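Local coordinates for putative cell adhesion protein (PDB 3LIU) that probably serves as a fimbrillin of the FimA/Mfa1 family, a building block of the adhesive pili that this gut bacterium carries on its surface, at residues A[105-108]-A[109-113]; A[231-234]-A[235-239]. One frame throughout, in Å; residues are numbered along the deposited sequence.

Interaction 1. Residues A[105-108]-A[109-113]; sequences DITD and FIETT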
loop_
_atom_site.group_PDB
_atom_site.type_symbol
_atom_site.label_atom_id
_atom_site.label_comp_id
_atom_site.label_asym_id
_atom_site.label_seq_id
_atom_site.Cartn_x
_atom_site.Cartn_y
_atom_site.Cartn_z
ATOM N N ASP A 105 -14.836 0.789 -20.524
ATOM C CA ASP A 105 -14.681 -0.645 -20.455
ATOM C C ASP A 105 -13.991 -0.957 -19.138
ATOM O O ASP A 105 -13.322 -0.092 -18.536
ATOM C CB ASP A 105 -13.805 -1.162 -21.591
ATOM C CG ASP A 105 -12.430 -0.512 -21.590
ATOM O OD1 ASP A 105 -12.343 0.663 -22.018
ATOM O OD2 ASP A 105 -11.456 -1.146 -21.135
ATOM N N ILE A 106 -14.096 -2.220 -18.742
ATOM C CA ILE A 106 -13.656 -2.654 -17.435
ATOM C C ILE A 106 -12.140 -2.514 -17.291
ATOM O O ILE A 106 -11.639 -2.097 -16.227
ATOM C CB ILE A 106 -14.185 -4.113 -17.166
ATOM C CG1 ILE A 106 -14.024 -4.499 -15.695
ATOM C CG2 ILE A 106 -13.537 -5.106 -18.077
ATOM C CD1 ILE A 106 -15.172 -4.059 -14.856
ATOM N N THR A 107 -11.395 -2.798 -18.357
ATOM C CA THR A 107 -9.928 -2.701 -18.251
ATOM C C THR A 107 -9.451 -1.281 -17.977
ATOM O O THR A 107 -8.640 -1.110 -17.079
ATOM C CB THR A 107 -9.215 -3.193 -19.478
ATOM O OG1 THR A 107 -9.634 -4.528 -19.719
ATOM C CG2 THR A 107 -7.676 -3.162 -19.299
ATOM N N ASP A 108 -9.917 -0.283 -18.748
ATOM C CA ASP A 108 -9.551 1.127 -18.465
ATOM C C ASP A 108 -9.980 1.532 -17.054
ATOM O O ASP A 108 -9.265 2.265 -16.386
ATOM C CB ASP A 108 -10.125 2.117 -19.499
ATOM C CG ASP A 108 -9.448 1.968 -20.873
ATOM O OD1 ASP A 108 -8.230 2.053 -20.863
ATOM O OD2 ASP A 108 -10.098 1.753 -21.938
ATOM N N PHE A 109 -11.119 1.011 -16.589
ATOM C CA PHE A 109 -11.593 1.355 -15.244
ATOM C C PHE A 109 -10.544 0.886 -14.218
ATOM O O PHE A 109 -10.004 1.684 -13.476
ATOM C CB PHE A 109 -12.998 0.772 -15.011
ATOM C CG PHE A 109 -13.599 1.097 -13.668
ATOM C CD1 PHE A 109 -13.272 0.355 -12.543
ATOM C CD2 PHE A 109 -14.542 2.084 -13.551
ATOM C CE1 PHE A 109 -13.821 0.660 -11.289
ATOM C CE2 PHE A 109 -15.109 2.383 -12.343
ATOM C CZ PHE A 109 -14.735 1.665 -11.196
ATOM N N ILE A 110 -10.212 -0.394 -14.222
ATOM C CA ILE A 110 -9.406 -0.979 -13.138
ATOM C C ILE A 110 -7.925 -0.533 -13.245
ATOM O O ILE A 110 -7.206 -0.485 -12.245
ATOM C CB ILE A 110 -9.538 -2.542 -13.051
ATOM C CG1 ILE A 110 -8.830 -3.222 -14.223
ATOM C CG2 ILE A 110 -11.012 -2.947 -12.947
ATOM C CD1 ILE A 110 -8.821 -4.821 -14.130
ATOM N N GLU A 111 -7.497 -0.207 -14.467
ATOM C CA GLU A 111 -6.149 0.355 -14.726
ATOM C C GLU A 111 -6.008 1.831 -14.384
ATOM O O GLU A 111 -4.899 2.355 -14.485
ATOM C CB GLU A 111 -5.733 0.136 -16.190
ATOM C CG GLU A 111 -5.404 -1.324 -16.523
ATOM C CD GLU A 111 -4.029 -1.737 -15.942
ATOM O OE1 GLU A 111 -3.104 -0.894 -15.771
ATOM O OE2 GLU A 111 -3.880 -2.918 -15.621
ATOM N N THR A 112 -7.092 2.508 -14.012
ATOM C CA THR A 112 -7.017 3.883 -13.586
ATOM C C THR A 112 -5.925 4.109 -12.525
ATOM O O THR A 112 -5.812 3.357 -11.575
ATOM C CB THR A 112 -8.368 4.390 -13.041
ATOM O OG1 THR A 112 -9.343 4.276 -14.062
ATOM C CG2 THR A 112 -8.277 5.837 -12.648
ATOM N N THR A 113 -5.092 5.127 -12.732
ATOM C CA THR A 113 -3.948 5.352 -11.859
ATOM C C THR A 113 -4.381 6.126 -10.613
ATOM O O THR A 113 -4.977 7.188 -10.732
ATOM C CB THR A 113 -2.834 6.103 -12.577
ATOM O OG1 THR A 113 -2.360 5.283 -13.659
ATOM C CG2 THR A 113 -1.664 6.381 -11.589
#
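Glu111 and Thr107 lie alongside each other one turn apart on the short helix 106-110, and the glutamate is worth following outward. Glu111 CB lies 3.3 Å from Thr107 O, the acceptor that Glu111 N already uses at 3.0 Å. Glu111 CG, anti to the carbonyl carbon (chi1 -72°), stays close to Thr107 O and brushes Thr107 CG2 at 4.0 Å. A bend at chi2 then carries the carboxylate away from the helix, where Glu111 OE1 forms a salt bridge with Lys225. On another side of the helix, Ile110 N donates to Ile106 O nearly along the C=O axis, and Ile110 CG2 comes within 4.4 Å of Ile106 CG1. Asp105 N-caps the helix: Asp105 OD2 accepts from Asp108 N at 3.0 Å, an almost straight bond (170°) that arrives from above the carboxylate plane. At the other end Thr112 OG1 lies near Asp108 O (3.1 Å) and Phe109 O (2.7 Å). Ile106 and Phe109 pack on strand 82-90, Phe109 and Thr112 also meet helix 94-101, and past the helix the chain runs into strand 113-115.

Interaction 2. Residues A[231-234]-A[235-239]; sequences THFG and YLDYK
Asp237 reaches back to Gly234 across a 3-10 turn, residues 235-237, through which a loop enters strand 238-240. Two hydrogen bonds tie this pair in opposite directions. Gly234 N donates to Asp237 OD2 at 2.9 Å, close to straight at 163°, using the anti lone pair of that oxygen; in return Asp237 N donates to Gly234 O at 2.9 Å, the turn bond, from well above the carbonyl plane. Because Gly234 has no side chain to answer, the bond to Asp237 OD2 gives only the side-chain half of a capping-box pattern. Asp237 CG lies beside its own backbone N (chi1 -64°), which brings the carboxylate back over the start of the turn. Two further bonds flank the pair: an ST turn, in which Thr231 OG1 accepts from Phe233 N, and the ammonium of Lys239, where Lys239 NZ donates to Leu236 O at 2.9 Å. The tyrosine hydroxyls bond farther off, Tyr235 OH to Glu296 and Tyr238 OH to the backbone oxygen of Glu291.

Van der Waals contacts complete the junction. Phe233 and Asp237 both rest on Val211 of strand 193-213, while the Tyr235 ring meets Phe228 edge-to-face. Between Phe233 and Asp237 the ring and carboxylate planes stand 87° apart, with Asp237 OD2 at the ring edge, in its plane, 3.7 Å from Phe233 CD1.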
loop_
_atom_site.group_PDB
_atom_site.type_symbol
_atom_site.label_atom_id
_atom_site.label_comp_id
_atom_site.label_asym_id
_atom_site.label_seq_id
_atom_site.Cartn_x
_atom_site.Cartn_y
_atom_site.Cartn_z
ATOM N N THR A 231 6.291 2.529 -20.215
ATOM C CA THR A 231 5.312 3.191 -19.342
ATOM C C THR A 231 5.738 4.636 -19.236
ATOM O O THR A 231 6.789 4.999 -19.708
ATOM C CB THR A 231 5.330 2.596 -17.926
ATOM O OG1 THR A 231 6.477 3.103 -17.193
ATOM C CG2 THR A 231 5.380 1.071 -18.018
ATOM N N HIS A 232 4.928 5.470 -18.610
ATOM C CA HIS A 232 5.338 6.852 -18.387
ATOM C C HIS A 232 5.604 7.148 -16.909
ATOM O O HIS A 232 5.524 8.307 -16.481
ATOM C CB HIS A 232 4.321 7.820 -19.008
ATOM C CG HIS A 232 4.351 7.814 -20.504
ATOM N ND1 HIS A 232 3.216 7.684 -21.276
ATOM C CD2 HIS A 232 5.395 7.875 -21.371
ATOM C CE1 HIS A 232 3.557 7.688 -22.555
ATOM N NE2 HIS A 232 4.873 7.798 -22.639
ATOM N N PHE A 233 5.976 6.100 -16.162
ATOM C CA PHE A 233 6.379 6.243 -14.777
ATOM C C PHE A 233 7.869 6.145 -14.689
ATOM O O PHE A 233 8.496 5.312 -15.357
ATOM C CB PHE A 233 5.697 5.177 -13.927
ATOM C CG PHE A 233 4.207 5.262 -13.994
ATOM C CD1 PHE A 233 3.566 6.471 -13.682
ATOM C CD2 PHE A 233 3.441 4.182 -14.403
ATOM C CE1 PHE A 233 2.182 6.577 -13.723
ATOM C CE2 PHE A 233 2.066 4.267 -14.438
ATOM C CZ PHE A 233 1.425 5.472 -14.098
ATOM N N GLY A 234 8.434 7.036 -13.891
ATOM C CA GLY A 234 9.855 7.062 -13.666
ATOM C C GLY A 234 10.203 7.476 -12.276
ATOM O O GLY A 234 9.397 7.334 -11.351
ATOM N N TYR A 235 11.415 8.003 -12.116
ATOM C CA TYR A 235 11.928 8.287 -10.804
ATOM C C TYR A 235 11.038 9.254 -9.978
ATOM O O TYR A 235 10.919 9.106 -8.766
ATOM C CB TYR A 235 13.366 8.802 -10.863
ATOM C CG TYR A 235 14.429 7.755 -11.212
ATOM C CD1 TYR A 235 14.502 6.525 -10.536
ATOM C CD2 TYR A 235 15.379 8.004 -12.164
ATOM C CE1 TYR A 235 15.462 5.572 -10.864
ATOM C CE2 TYR A 235 16.363 7.039 -12.482
ATOM C CZ TYR A 235 16.388 5.834 -11.815
ATOM O OH TYR A 235 17.320 4.885 -12.100
ATOM N N LEU A 236 10.451 10.260 -10.604
ATOM C CA LEU A 236 9.637 11.222 -9.841
ATOM C C LEU A 236 8.368 10.535 -9.254
ATOM O O LEU A 236 7.736 11.069 -8.332
ATOM C CB LEU A 236 9.222 12.401 -10.717
ATOM C CG LEU A 236 10.348 13.351 -11.166
ATOM C CD1 LEU A 236 9.790 14.286 -12.204
ATOM C CD2 LEU A 236 10.949 14.126 -10.024
ATOM N N ASP A 237 8.032 9.359 -9.797
ATOM C CA ASP A 237 6.873 8.546 -9.371
ATOM C C ASP A 237 7.161 7.619 -8.216
ATOM O O ASP A 237 6.231 7.073 -7.639
ATOM C CB ASP A 237 6.341 7.743 -10.548
ATOM C CG ASP A 237 5.790 8.643 -11.653
ATOM O OD1 ASP A 237 4.763 9.295 -11.383
ATOM O OD2 ASP A 237 6.363 8.667 -12.758
ATOM N N TYR A 238 8.445 7.412 -7.919
ATOM C CA TYR A 238 8.886 6.925 -6.630
ATOM C C TYR A 238 8.813 8.067 -5.606
ATOM O O TYR A 238 9.155 9.201 -5.915
ATOM C CB TYR A 238 10.339 6.391 -6.680
ATOM C CG TYR A 238 10.524 5.040 -7.334
ATOM C CD1 TYR A 238 9.980 3.897 -6.760
ATOM C CD2 TYR A 238 11.298 4.882 -8.487
ATOM C CE1 TYR A 238 10.172 2.672 -7.306
ATOM C CE2 TYR A 238 11.485 3.641 -9.049
ATOM C CZ TYR A 238 10.906 2.528 -8.430
ATOM O OH TYR A 238 11.041 1.274 -8.934
ATOM N N LYS A 239 8.413 7.746 -4.371
ATOM C CA LYS A 239 8.290 8.720 -3.318
ATOM C C LYS A 239 9.215 8.401 -2.152
ATOM O O LYS A 239 9.500 7.264 -1.871
ATOM C CB LYS A 239 6.831 8.823 -2.826
ATOM C CG LYS A 239 5.767 8.981 -3.899
ATOM C CD LYS A 239 5.982 10.190 -4.835
ATOM C CE LYS A 239 5.026 10.176 -6.016
ATOM N NZ LYS A 239 5.244 11.326 -6.955
#

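How the interactions relate
Interaction 1 comes first along the chain and interaction 2 more than a hundred residues later, yet their centres are only about 19 Å apart. A short helix in interaction 1 and a 3-10 turn in interaction 2 each lead into a short strand of the same mixed sheet, strand 113-115 in the first case and strand 238-240 in the second; both pair antiparallel with the long strand 193-213. The two meet where Thr113 OG1 lies 3.8 Å from Phe233 CZ, a packing contact. Interaction 1 also rests on strand 82-90, which belongs to the other large group of strands, so interaction 1 bridges the two groups of strands of this fimbrillin-family subunit, while interaction 2 lies on the 193-213 sheet.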